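Local coordinates for putative amidohydrolase/peptidase (Burkholderia cenocepacia, PDB 4WJB), which is a putative zinc-dependent amidohydrolase or peptidase of the M20 family that probably hydrolyses amide-type carbon-nitrogen bonds, at the zinc ion site. Numbering follows the deposited sequence.

The zinc ion site. Residues 95-96, 98, 107-108, 141, 203-204, 206, 371, 395. With ZN (zinc ion), chain B.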
# COMPACT_ATOMS: atom_id res chain seq x y z
N SER A 95 -39.04 2.96 4.18
CA SER A 95 -37.63 2.64 4.08
C SER A 95 -37.51 1.15 3.79
O SER A 95 -38.38 0.57 3.14
CB SER A 95 -36.91 3.04 5.37
OG SER A 95 -35.50 2.96 5.24
N HIS A 96 -36.44 0.54 4.27
CA HIS A 96 -36.23 -0.88 4.04
C HIS A 96 -36.24 -1.66 5.35
O HIS A 96 -35.92 -1.11 6.40
CB HIS A 96 -34.90 -1.11 3.32
CG HIS A 96 -33.71 -0.55 4.03
ND1 HIS A 96 -32.85 -1.33 4.77
CD2 HIS A 96 -33.22 0.71 4.10
CE1 HIS A 96 -31.89 -0.58 5.28
NE2 HIS A 96 -32.08 0.67 4.88
N ASP A 98 -34.89 -4.96 5.37
CA ASP A 98 -33.78 -5.90 5.28
C ASP A 98 -32.50 -5.28 5.84
O ASP A 98 -32.39 -4.06 5.94
CB ASP A 98 -33.57 -6.35 3.83
CG ASP A 98 -33.10 -5.23 2.92
OD1 ASP A 98 -33.90 -4.30 2.64
OD2 ASP A 98 -31.93 -5.28 2.48
N ASP A 107 -31.13 0.65 11.20
CA ASP A 107 -30.87 0.84 9.75
C ASP A 107 -32.11 0.38 8.99
O ASP A 107 -32.46 -0.79 9.02
CB ASP A 107 -29.60 0.05 9.35
CG ASP A 107 -29.19 0.14 7.83
OD1 ASP A 107 -29.56 1.02 7.01
OD2 ASP A 107 -28.41 -0.76 7.45
N GLY A 108 -32.79 1.33 8.35
CA GLY A 108 -33.96 1.04 7.54
C GLY A 108 -35.28 0.85 8.29
O GLY A 108 -36.27 1.51 7.99
N GLU A 141 -32.81 -3.23 -0.02
CA GLU A 141 -32.06 -1.98 -0.10
C GLU A 141 -30.57 -2.23 0.06
O GLU A 141 -29.77 -1.65 -0.66
CB GLU A 141 -32.53 -0.98 0.95
CG GLU A 141 -31.90 0.42 0.86
CD GLU A 141 -30.48 0.51 1.44
OE1 GLU A 141 -30.12 -0.30 2.32
OE2 GLU A 141 -29.72 1.41 1.01
N HIS A 203 -34.49 8.23 8.62
CA HIS A 203 -33.35 7.31 8.69
C HIS A 203 -32.32 7.81 9.69
O HIS A 203 -32.16 9.02 9.89
CB HIS A 203 -32.71 7.14 7.29
CG HIS A 203 -31.97 5.85 7.08
ND1 HIS A 203 -30.72 5.61 7.62
CD2 HIS A 203 -32.27 4.74 6.36
CE1 HIS A 203 -30.30 4.41 7.26
NE2 HIS A 203 -31.22 3.86 6.49
N ILE A 204 -31.61 6.90 10.34
CA ILE A 204 -30.50 7.30 11.20
C ILE A 204 -29.39 7.86 10.32
O ILE A 204 -29.28 7.51 9.14
CB ILE A 204 -29.96 6.12 12.03
CG1 ILE A 204 -29.37 5.05 11.12
CG2 ILE A 204 -31.07 5.54 12.90
CD1 ILE A 204 -28.56 4.01 11.85
N GLN A 206 -26.11 7.48 10.28
CA GLN A 206 -24.99 6.59 9.94
C GLN A 206 -23.68 7.39 9.94
O GLN A 206 -22.74 7.08 9.20
CB GLN A 206 -25.20 5.89 8.59
CG GLN A 206 -26.48 5.06 8.49
CD GLN A 206 -26.61 4.32 7.17
OE1 GLN A 206 -26.50 4.92 6.10
NE2 GLN A 206 -26.85 3.01 7.23
N HIS A 371 -29.58 6.01 -0.11
CA HIS A 371 -30.82 5.49 0.46
C HIS A 371 -31.83 5.31 -0.66
O HIS A 371 -31.64 5.85 -1.75
CB HIS A 371 -31.38 6.42 1.54
CG HIS A 371 -30.41 6.71 2.65
ND1 HIS A 371 -30.14 5.81 3.66
CD2 HIS A 371 -29.64 7.80 2.91
CE1 HIS A 371 -29.24 6.32 4.48
NE2 HIS A 371 -28.93 7.54 4.05
N HIS A 395 -24.37 -0.22 10.41
CA HIS A 395 -24.04 -1.50 9.79
C HIS A 395 -23.04 -2.20 10.67
O HIS A 395 -22.02 -2.71 10.21
CB HIS A 395 -23.54 -1.34 8.33
CG HIS A 395 -24.53 -0.67 7.45
ND1 HIS A 395 -24.58 -0.84 6.09
CD2 HIS A 395 -25.51 0.22 7.75
CE1 HIS A 395 -25.56 -0.10 5.59
NE2 HIS A 395 -26.13 0.55 6.59
ZN ZN B . -30.62 2.06 5.48
O HOH W 1 -30.95 3.09 3.67
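This is a metal centre of the peptidase M20 family, in which a shared aspartate bridges two zinc ions; one partly occupied zinc is modelled here. His96, at the end of strand 91-96, and His203, from strand 198-204, point their NE2 tips at the ion from two sides. His96 NE2 lies 2.1 Å from ZN. His203 NE2 is 2.2 Å from ZN. Asp107 reaches in with CG anti to its backbone N and binds through one carboxylate oxygen, OD1, at 2.1 Å from ZN. Its other oxygen, OD2, turns away from this ion toward the side of His395, a poorly ordered residue predicted to serve the second zinc. Water 1 lies nearly opposite the aspartate, with 159° between water 1 and Asp107 OD1 at the metal, so the observed shell is irregular and further ligands may be unseen.

The far nitrogen of each liganding imidazole is tied to a main-chain carbonyl, fixing ring rotation. His96 takes the crowded first torsion (chi1 57°) and sends ND1 to Asp98 O, 3.0 Å away and close to the ring plane. The bond from His203 ND1 to Ile204 O is almost straight, 176° at H, and meets a carbonyl lone pair. Gly108 CA lies over one rim of the His96 ring, while Glu141 OE1 lies over the rim of the opposite face, 4.0 Å from ZN and not bonded to it. The Glu141 chain bends at chi2 to bring its carboxylate there; its backbone N is held by the syn lone pair of Asp98 OD1. Glu141, first of the family's Glu-Glu pair, is the probable general base that activates the metal-bound water, whereas Glu142 is predicted to bind the second zinc.

The zinc may polarise water 1. His371 lays CE1 over the centre of the His203 ring and aims ND1 edge-on at this water, holding it in place by a 2.8 Å hydrogen bond between ND1 and the water oxygen.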